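Local coordinates for protein toll-like receptor 13 (Mus musculus, PDB 4Z0C) that recognizes and binds bacterial 23S rRNA as an innate immune receptor, signalling through MYD88 and TRAF6 to activate NF-kappa-B, at residues A[147-152]-A[174-179]; A[159-164]-A[182-187]. All blocks are in the same frame, centred on the assembly; numbering follows the deposited sequence.

Both contacts join neighbouring turns of the leucine-rich-repeat solenoid in the ectodomain of the receptor. From the N terminus the chain passes through helix 145-152 of LRR 5, returns along strand 160-162 of LRR 6, goes out again to strand 176-177 and comes back as strand 183-185 of LRR 7. Contact 1 closes the loop from 147-152 to 174-179 on the convex side; contact 2 closes the one from 159-164 to 182-187 on the concave side. The two loops cross, since their segments alternate along the chain; the contacts, with centres about 13 Å apart, tie three successive repeats together, at the outer wall and at the inner strands.

Contact 1. Residues A[147-152]-A[174-179]; sequences GILEAV and SPRSLV
On the convex side of the leucine-rich-repeat solenoid, helix 145-152 of LRR 5 packs against the short strand 176-177 at the end of LRR 6. The contact has a charged part and an apolar part, bridged by the packing of Leu-149 on Arg-176. Arg-176 reaches across to the helix with its chain bent at chi3, and its NH1 donates to Glu-150 OE1 at 2.7 Å in a salt bridge that is close to straight, with 160° at the hydrogen. OE1 lies near the guanidinium plane and receives the bond on its anti lone pair, the one facing away from OE2, and the carboxylate plane is turned 71° from that of the guanidinium. The CB of Glu-150 points away from the strand; the bend at chi2 (-71°) brings the carboxylate back to the arginine. Leu-149 packs against the arginine: its CB sits over one face of the guanidinium, towards the rim, and its CD1 touches Arg-176 CD at 3.9 Å. The other branch of Leu-149 turns to the apolar part, where CD2 meets Leu-178 CD1 at 3.7 Å, the two leucines crossing at about a right angle. Leu-178 CD2 also approaches Val-152 CG2, more loosely at 4.3 Å. Second partners restrain the arginine: NE is paired with Asp-172, and NH1 is also bonded to Gln-153. Within LRR 7, Leu-199 of strand 199-200 continues the apolar layer by touching both Leu-149 and Leu-178, while that strand pairs with 176-177 through the backbone. A salt bridge beside a small leucine and valine contact thus joins the helical outer segment of one repeat to the extended outer segment of the next, as in the stacked coils of a leucine-rich-repeat horseshoe.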
ATOM      1  N   GLY A 147     -46.887   8.265 -27.613  1.00 49.32           N
ATOM      2  CA  GLY A 147     -46.389   7.095 -28.319  1.00 52.04           C
ATOM      3  C   GLY A 147     -45.976   5.947 -27.412  1.00 50.33           C
ATOM      4  O   GLY A 147     -46.175   4.790 -27.749  1.00 49.28           O
ATOM      5  N   ILE A 148     -45.369   6.264 -26.273  1.00 54.82           N
ATOM      6  CA  ILE A 148     -45.000   5.233 -25.307  1.00 51.79           C
ATOM      7  C   ILE A 148     -46.258   4.597 -24.726  1.00 43.06           C
ATOM      8  O   ILE A 148     -46.340   3.382 -24.599  1.00 40.21           O
ATOM      9  CB  ILE A 148     -44.120   5.786 -24.152  1.00 38.99           C
ATOM     10  CG1 ILE A 148     -42.853   6.434 -24.703  1.00 35.41           C
ATOM     11  CG2 ILE A 148     -43.760   4.659 -23.186  1.00 32.74           C
ATOM     12  CD1 ILE A 148     -41.980   5.457 -25.447  1.00 31.48           C
ATOM     13  N   LEU A 149     -47.238   5.424 -24.370  1.00 48.91           N
ATOM     14  CA  LEU A 149     -48.517   4.923 -23.864  1.00 47.14           C
ATOM     15  C   LEU A 149     -49.227   4.002 -24.855  1.00 48.70           C
ATOM     16  O   LEU A 149     -49.804   2.991 -24.461  1.00 51.99           O
ATOM     17  CB  LEU A 149     -49.433   6.071 -23.447  1.00 52.33           C
ATOM     18  CG  LEU A 149     -49.161   6.663 -22.066  1.00 55.23           C
ATOM     19  CD1 LEU A 149     -49.995   7.906 -21.859  1.00 54.86           C
ATOM     20  CD2 LEU A 149     -49.466   5.638 -20.991  1.00 53.73           C
ATOM     21  N   GLU A 150     -49.181   4.347 -26.137  1.00 53.90           N
ATOM     22  CA  GLU A 150     -49.723   3.471 -27.174  1.00 56.26           C
ATOM     23  C   GLU A 150     -49.051   2.118 -27.145  1.00 56.37           C
ATOM     24  O   GLU A 150     -49.694   1.085 -27.342  1.00 64.07           O
ATOM     25  CB  GLU A 150     -49.538   4.093 -28.560  1.00 63.74           C
ATOM     26  CG  GLU A 150     -50.543   5.188 -28.909  1.00 70.19           C
ATOM     27  CD  GLU A 150     -51.942   4.639 -29.151  1.00 75.41           C
ATOM     28  OE1 GLU A 150     -52.859   4.958 -28.363  1.00 76.21           O
ATOM     29  OE2 GLU A 150     -52.124   3.892 -30.140  1.00 76.14           O
ATOM     30  N   ALA A 151     -47.748   2.127 -26.891  1.00 54.15           N
ATOM     31  CA  ALA A 151     -46.955   0.905 -26.988  1.00 44.14           C
ATOM     32  C   ALA A 151     -47.090   0.030 -25.753  1.00 32.30           C
ATOM     33  O   ALA A 151     -46.904  -1.177 -25.828  1.00 31.32           O
ATOM     34  CB  ALA A 151     -45.499   1.230 -27.267  1.00 38.39           C
ATOM     35  N   VAL A 152     -47.448   0.629 -24.625  1.00 29.04           N
ATOM     36  CA  VAL A 152     -47.512  -0.132 -23.382  1.00 28.71           C
ATOM     37  C   VAL A 152     -48.900  -0.322 -22.757  1.00 34.62           C
ATOM     38  O   VAL A 152     -49.057  -1.172 -21.876  1.00 36.55           O
ATOM     39  CB  VAL A 152     -46.515   0.433 -22.313  1.00 38.12           C
ATOM     40  CG1 VAL A 152     -45.091   0.452 -22.868  1.00 26.08           C
ATOM     41  CG2 VAL A 152     -46.935   1.806 -21.835  1.00 33.60           C
ATOM     42  N   SER A 174     -55.666  11.856 -23.904  1.00 57.71           N
ATOM     43  CA  SER A 174     -56.766  11.022 -24.369  1.00 62.05           C
ATOM     44  C   SER A 174     -56.958   9.947 -23.316  1.00 63.54           C
ATOM     45  O   SER A 174     -55.982   9.388 -22.826  1.00 58.57           O
ATOM     46  CB  SER A 174     -56.463  10.397 -25.731  1.00 61.59           C
ATOM     47  OG  SER A 174     -55.659  11.257 -26.516  1.00 67.20           O
ATOM     48  N   PRO A 175     -58.215   9.689 -22.927  1.00 61.45           N
ATOM     49  CA  PRO A 175     -58.475   8.771 -21.811  1.00 57.09           C
ATOM     50  C   PRO A 175     -57.872   7.383 -22.005  1.00 56.27           C
ATOM     51  O   PRO A 175     -58.095   6.731 -23.027  1.00 56.70           O
ATOM     52  CB  PRO A 175     -60.003   8.695 -21.767  1.00 57.62           C
ATOM     53  CG  PRO A 175     -60.459   9.980 -22.370  1.00 57.82           C
ATOM     54  CD  PRO A 175     -59.437  10.361 -23.401  1.00 56.60           C
ATOM     55  N   ARG A 176     -57.080   6.958 -21.023  1.00 57.81           N
ATOM     56  CA  ARG A 176     -56.547   5.600 -21.012  1.00 51.52           C
ATOM     57  C   ARG A 176     -56.329   5.039 -19.603  1.00 38.35           C
ATOM     58  O   ARG A 176     -56.480   5.739 -18.605  1.00 40.86           O
ATOM     59  CB  ARG A 176     -55.281   5.477 -21.871  1.00 48.34           C
ATOM     60  CG  ARG A 176     -54.538   6.764 -22.152  1.00 41.70           C
ATOM     61  CD  ARG A 176     -53.371   6.472 -23.081  1.00 45.56           C
ATOM     62  NE  ARG A 176     -53.183   7.454 -24.147  1.00 45.60           N
ATOM     63  CZ  ARG A 176     -52.913   7.131 -25.409  1.00 47.54           C
ATOM     64  NH1 ARG A 176     -52.848   5.860 -25.766  1.00 45.71           N
ATOM     65  NH2 ARG A 176     -52.737   8.075 -26.323  1.00 53.50           N
ATOM     66  N   SER A 177     -55.983   3.759 -19.539  1.00 40.06           N
ATOM     67  CA  SER A 177     -55.971   3.040 -18.279  1.00 51.04           C
ATOM     68  C   SER A 177     -54.898   1.968 -18.305  1.00 57.64           C
ATOM     69  O   SER A 177     -54.948   1.071 -19.142  1.00 63.23           O
ATOM     70  CB  SER A 177     -57.340   2.399 -18.033  1.00 58.22           C
ATOM     71  OG  SER A 177     -57.449   1.875 -16.722  1.00 61.86           O
ATOM     72  N   LEU A 178     -53.917   2.085 -17.407  1.00 59.49           N
ATOM     73  CA  LEU A 178     -52.904   1.045 -17.191  1.00 55.30           C
ATOM     74  C   LEU A 178     -53.169   0.438 -15.817  1.00 58.68           C
ATOM     75  O   LEU A 178     -52.805   1.028 -14.799  1.00 58.61           O
ATOM     76  CB  LEU A 178     -51.491   1.629 -17.243  1.00 49.01           C
ATOM     77  CG  LEU A 178     -50.861   2.016 -18.586  1.00 50.26           C
ATOM     78  CD1 LEU A 178     -51.572   3.178 -19.226  1.00 56.55           C
ATOM     79  CD2 LEU A 178     -49.411   2.372 -18.381  1.00 54.88           C
ATOM     80  N   VAL A 179     -53.847  -0.710 -15.786  1.00 55.03           N
ATOM     81  CA  VAL A 179     -54.391  -1.223 -14.526  1.00 53.03           C
ATOM     82  C   VAL A 179     -53.450  -2.078 -13.692  1.00 45.39           C
ATOM     83  O   VAL A 179     -53.693  -2.283 -12.499  1.00 42.66           O
ATOM     84  CB  VAL A 179     -55.717  -1.992 -14.741  1.00 55.39           C
ATOM     85  CG1 VAL A 179     -56.686  -1.145 -15.556  1.00 64.27           C
ATOM     86  CG2 VAL A 179     -55.465  -3.351 -15.376  1.00 41.59           C
TER

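Contact 2. Residues A[159-164]-A[182-187]; sequences ERLDLT and THLSFE. With NAG (2-acetamido-2-deoxy-beta-D-glucopyranose), chain F; NAG (2-acetamido-2-deoxy-beta-D-glucopyranose), chain N.
Arg-160 and His-183 lie side by side on the same face of two adjacent parallel strands, the guanidinium stacked flat on one face of the imidazole with centres 3.8 Å apart and planes at 15°. Both side chains leave with CG anti to the carbonyl carbon, and the extended arginine runs alongside the histidine, carrying its CD over the ring as a CH-pi contact. His-183 ND1 donates almost in the ring plane to Thr-182 OG1 at 2.8 Å, which helps to fix the ring's rotation. Thr-182 OG1 in turn donates to Glu-159 O at 3.0 Å, from above the carbonyl plane. Glu-159 O is gripped three times, also by the backbone N of Thr-182 on an in-plane lone pair and by His-183 N nearly along the C=O axis. From this start strands 160-162 and 183-185 run parallel on the concave surface of the leucine-rich-repeat solenoid, the pairing continuing through Leu-161 N to His-183 O, Ser-185 N to Leu-161 O and Leu-163 N to Ser-185 O. On the opposite face Leu-161 CD2 meets Leu-184 CD1 at 3.9 Å, in the buried interior, where Leu-163 CD1 also reaches Phe-186 CE1 at 4.1 Å. At the C-terminal end of strand 183-185, Ser-185 OG accepts from Glu-187 N in an ST turn. Asn-189 ND2 bonds to both Leu-163 O and Phe-186 O, tying the chain just beyond both strands. Glycan sugars border the concave side: the acetamide of one NAG lies at the His-183 ring edge, and O6 of another is 3.1 Å from Glu-187 OE1.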
ATOM      1  N   GLU A 159     -46.071  -3.964 -14.512  1.00 27.93           N
ATOM      2  CA  GLU A 159     -46.126  -3.393 -13.161  1.00 40.28           C
ATOM      3  C   GLU A 159     -45.236  -2.165 -12.914  1.00 39.83           C
ATOM      4  O   GLU A 159     -45.585  -1.287 -12.125  1.00 45.15           O
ATOM      5  CB  GLU A 159     -45.807  -4.460 -12.111  1.00 42.73           C
ATOM      6  CG  GLU A 159     -46.900  -5.494 -11.933  1.00 42.78           C
ATOM      7  CD  GLU A 159     -46.580  -6.491 -10.840  1.00 56.57           C
ATOM      8  OE1 GLU A 159     -45.651  -6.238 -10.046  1.00 59.54           O
ATOM      9  OE2 GLU A 159     -47.261  -7.530 -10.763  1.00 67.69           O
ATOM     10  N   ARG A 160     -44.079  -2.124 -13.563  1.00 35.68           N
ATOM     11  CA  ARG A 160     -43.100  -1.073 -13.323  1.00 34.26           C
ATOM     12  C   ARG A 160     -42.612  -0.481 -14.632  1.00 35.60           C
ATOM     13  O   ARG A 160     -42.142  -1.195 -15.516  1.00 39.83           O
ATOM     14  CB  ARG A 160     -41.924  -1.620 -12.510  1.00 35.54           C
ATOM     15  CG  ARG A 160     -42.370  -2.228 -11.203  1.00 36.82           C
ATOM     16  CD  ARG A 160     -41.233  -2.516 -10.272  1.00 35.68           C
ATOM     17  NE  ARG A 160     -41.736  -3.148  -9.057  1.00 42.88           N
ATOM     18  CZ  ARG A 160     -41.098  -3.150  -7.893  1.00 46.79           C
ATOM     19  NH1 ARG A 160     -39.912  -2.553  -7.780  1.00 43.25           N
ATOM     20  NH2 ARG A 160     -41.650  -3.747  -6.842  1.00 44.73           N
ATOM     21  N   LEU A 161     -42.728   0.828 -14.754  1.00 30.86           N
ATOM     22  CA  LEU A 161     -42.345   1.505 -15.976  1.00 37.43           C
ATOM     23  C   LEU A 161     -41.367   2.619 -15.634  1.00 43.10           C
ATOM     24  O   LEU A 161     -41.673   3.520 -14.854  1.00 44.17           O
ATOM     25  CB  LEU A 161     -43.572   2.080 -16.682  1.00 39.26           C
ATOM     26  CG  LEU A 161     -43.256   2.841 -17.969  1.00 38.26           C
ATOM     27  CD1 LEU A 161     -42.521   1.918 -18.943  1.00 30.65           C
ATOM     28  CD2 LEU A 161     -44.536   3.401 -18.602  1.00 32.05           C
ATOM     29  N   ASP A 162     -40.170   2.541 -16.195  1.00 41.45           N
ATOM     30  CA  ASP A 162     -39.164   3.518 -15.862  1.00 33.83           C
ATOM     31  C   ASP A 162     -38.776   4.383 -17.053  1.00 33.68           C
ATOM     32  O   ASP A 162     -38.180   3.899 -18.016  1.00 28.21           O
ATOM     33  CB  ASP A 162     -37.920   2.844 -15.301  1.00 34.07           C
ATOM     34  CG  ASP A 162     -37.045   3.820 -14.538  1.00 44.50           C
ATOM     35  OD1 ASP A 162     -37.535   4.928 -14.222  1.00 53.55           O
ATOM     36  OD2 ASP A 162     -35.872   3.506 -14.271  1.00 47.43           O
ATOM     37  N   LEU A 163     -39.074   5.676 -16.949  1.00 28.51           N
ATOM     38  CA  LEU A 163     -38.701   6.637 -17.975  1.00 32.37           C
ATOM     39  C   LEU A 163     -37.711   7.681 -17.440  1.00 34.68           C
ATOM     40  O   LEU A 163     -37.591   8.767 -18.008  1.00 36.63           O
ATOM     41  CB  LEU A 163     -39.958   7.329 -18.513  1.00 37.16           C
ATOM     42  CG  LEU A 163     -40.948   6.450 -19.289  1.00 34.49           C
ATOM     43  CD1 LEU A 163     -42.322   7.117 -19.403  1.00 36.81           C
ATOM     44  CD2 LEU A 163     -40.390   6.191 -20.677  1.00 27.87           C
ATOM     45  N   THR A 164     -36.979   7.347 -16.377  1.00 32.83           N
ATOM     46  CA  THR A 164     -36.051   8.318 -15.803  1.00 35.15           C
ATOM     47  C   THR A 164     -35.013   8.783 -16.822  1.00 32.32           C
ATOM     48  O   THR A 164     -34.620   8.027 -17.685  1.00 28.60           O
ATOM     49  CB  THR A 164     -35.411   7.872 -14.460  1.00 26.84           C
ATOM     50  OG1 THR A 164     -34.179   8.572 -14.260  1.00 39.05           O
ATOM     51  CG2 THR A 164     -35.093   6.452 -14.475  1.00 45.76           C
ATOM     52  N   THR A 182     -47.828  -0.438 -10.916  1.00 39.26           N
ATOM     53  CA  THR A 182     -47.610  -0.095  -9.511  1.00 39.48           C
ATOM     54  C   THR A 182     -46.552   0.993  -9.332  1.00 40.85           C
ATOM     55  O   THR A 182     -46.660   1.837  -8.435  1.00 39.22           O
ATOM     56  CB  THR A 182     -47.181  -1.323  -8.690  1.00 39.21           C
ATOM     57  OG1 THR A 182     -45.991  -1.886  -9.256  1.00 40.90           O
ATOM     58  CG2 THR A 182     -48.256  -2.373  -8.701  1.00 37.91           C
ATOM     59  N   HIS A 183     -45.540   0.977 -10.199  1.00 44.71           N
ATOM     60  CA  HIS A 183     -44.434   1.931 -10.124  1.00 40.22           C
ATOM     61  C   HIS A 183     -44.249   2.678 -11.433  1.00 34.48           C
ATOM     62  O   HIS A 183     -44.143   2.067 -12.507  1.00 27.45           O
ATOM     63  CB  HIS A 183     -43.116   1.220  -9.798  1.00 36.17           C
ATOM     64  CG  HIS A 183     -43.075   0.608  -8.434  1.00 37.91           C
ATOM     65  ND1 HIS A 183     -43.947  -0.383  -8.033  1.00 35.13           N
ATOM     66  CD2 HIS A 183     -42.258   0.840  -7.381  1.00 32.40           C
ATOM     67  CE1 HIS A 183     -43.677  -0.726  -6.787  1.00 31.50           C
ATOM     68  NE2 HIS A 183     -42.654  -0.003  -6.370  1.00 38.47           N
ATOM     69  N   LEU A 184     -44.144   3.996 -11.332  1.00 24.15           N
ATOM     70  CA  LEU A 184     -43.937   4.813 -12.510  1.00 29.00           C
ATOM     71  C   LEU A 184     -42.958   5.936 -12.177  1.00 29.92           C
ATOM     72  O   LEU A 184     -43.067   6.573 -11.137  1.00 27.84           O
ATOM     73  CB  LEU A 184     -45.275   5.388 -12.978  1.00 28.19           C
ATOM     74  CG  LEU A 184     -45.287   6.357 -14.158  1.00 35.84           C
ATOM     75  CD1 LEU A 184     -44.851   5.662 -15.440  1.00 39.17           C
ATOM     76  CD2 LEU A 184     -46.669   6.980 -14.301  1.00 36.03           C
ATOM     77  N   SER A 185     -41.997   6.179 -13.057  1.00 27.93           N
ATOM     78  CA  SER A 185     -41.028   7.217 -12.789  1.00 31.21           C
ATOM     79  C   SER A 185     -40.784   8.154 -13.961  1.00 33.83           C
ATOM     80  O   SER A 185     -40.497   7.704 -15.066  1.00 41.44           O
ATOM     81  CB  SER A 185     -39.701   6.598 -12.330  1.00 30.09           C
ATOM     82  OG  SER A 185     -38.731   7.615 -12.160  1.00 33.40           O
ATOM     83  N   PHE A 186     -40.893   9.457 -13.704  1.00 27.24           N
ATOM     84  CA  PHE A 186     -40.512  10.491 -14.675  1.00 33.89           C
ATOM     85  C   PHE A 186     -39.260  11.264 -14.229  1.00 39.27           C
ATOM     86  O   PHE A 186     -39.033  12.396 -14.667  1.00 40.90           O
ATOM     87  CB  PHE A 186     -41.650  11.502 -14.870  1.00 36.28           C
ATOM     88  CG  PHE A 186     -42.878  10.918 -15.476  1.00 36.93           C
ATOM     89  CD1 PHE A 186     -42.984  10.766 -16.856  1.00 41.29           C
ATOM     90  CD2 PHE A 186     -43.929  10.510 -14.672  1.00 33.53           C
ATOM     91  CE1 PHE A 186     -44.121  10.211 -17.427  1.00 32.84           C
ATOM     92  CE2 PHE A 186     -45.063   9.951 -15.234  1.00 36.79           C
ATOM     93  CZ  PHE A 186     -45.155   9.800 -16.614  1.00 34.20           C
ATOM     94  N   GLU A 187     -38.469  10.672 -13.342  1.00 35.05           N
ATOM     95  CA  GLU A 187     -37.296  11.352 -12.806  1.00 39.53           C
ATOM     96  C   GLU A 187     -36.381  11.865 -13.918  1.00 35.11           C
ATOM     97  O   GLU A 187     -36.087  11.157 -14.872  1.00 37.53           O
ATOM     98  CB  GLU A 187     -36.513  10.417 -11.873  1.00 42.37           C
ATOM     99  CG  GLU A 187     -35.205  10.995 -11.372  1.00 42.05           C
ATOM    100  CD  GLU A 187     -34.323   9.958 -10.694  1.00 48.44           C
ATOM    101  OE1 GLU A 187     -34.881   9.002 -10.109  1.00 51.94           O
ATOM    102  OE2 GLU A 187     -33.075  10.112 -10.728  1.00 44.40           O
TER
HETATM  103  C1  NAG F   1     -36.677  10.351  -4.881  1.00 36.10           C
HETATM  104  C2  NAG F   1     -36.120   9.367  -3.862  1.00 30.01           C
HETATM  105  C3  NAG F   1     -34.621   9.572  -3.632  1.00 29.17           C
HETATM  106  C4  NAG F   1     -33.903   9.643  -4.968  1.00 36.47           C
HETATM  107  C5  NAG F   1     -34.538  10.808  -5.719  1.00 41.21           C
HETATM  108  C6  NAG F   1     -33.809  11.211  -6.988  1.00 45.67           C
HETATM  109  C7  NAG F   1     -37.429   8.478  -2.089  1.00 30.47           C
HETATM  110  C8  NAG F   1     -38.076   8.634  -0.745  1.00 19.83           C
HETATM  111  N2  NAG F   1     -36.843   9.539  -2.620  1.00 30.96           N
HETATM  112  O3  NAG F   1     -34.093   8.547  -2.828  1.00 24.55           O
HETATM  113  O4  NAG F   1     -32.519   9.793  -4.771  1.00 43.41           O
HETATM  114  O5  NAG F   1     -35.844  10.388  -6.027  1.00 38.76           O
HETATM  115  O6  NAG F   1     -33.401  10.021  -7.622  1.00 56.93           O
HETATM  116  O7  NAG F   1     -37.423   7.403  -2.682  1.00 31.99           O
HETATM  117  C1  NAG N 906     -42.370   2.642  -3.077  1.00 39.87           C
HETATM  118  C2  NAG N 906     -40.865   2.397  -2.892  1.00 50.26           C
HETATM  119  C3  NAG N 906     -40.563   1.687  -1.585  1.00 50.23           C
HETATM  120  C4  NAG N 906     -41.166   2.446  -0.417  1.00 46.23           C
HETATM  121  C5  NAG N 906     -42.659   2.603  -0.657  1.00 46.52           C
HETATM  122  C6  NAG N 906     -43.249   3.389   0.517  1.00 42.71           C
HETATM  123  C7  NAG N 906     -39.560   2.108  -4.907  1.00 49.70           C
HETATM  124  C8  NAG N 906     -38.777   1.132  -5.742  1.00 42.12           C
HETATM  125  N2  NAG N 906     -40.319   1.582  -3.956  1.00 53.92           N
HETATM  126  O3  NAG N 906     -39.170   1.560  -1.454  1.00 47.25           O
HETATM  127  O4  NAG N 906     -40.965   1.755   0.802  1.00 45.58           O
HETATM  128  O5  NAG N 906     -42.927   3.242  -1.906  1.00 45.45           O
HETATM  129  O6  NAG N 906     -44.649   3.456   0.398  1.00 38.96           O
HETATM  130  O7  NAG N 906     -39.502   3.323  -5.104  1.00 51.45           O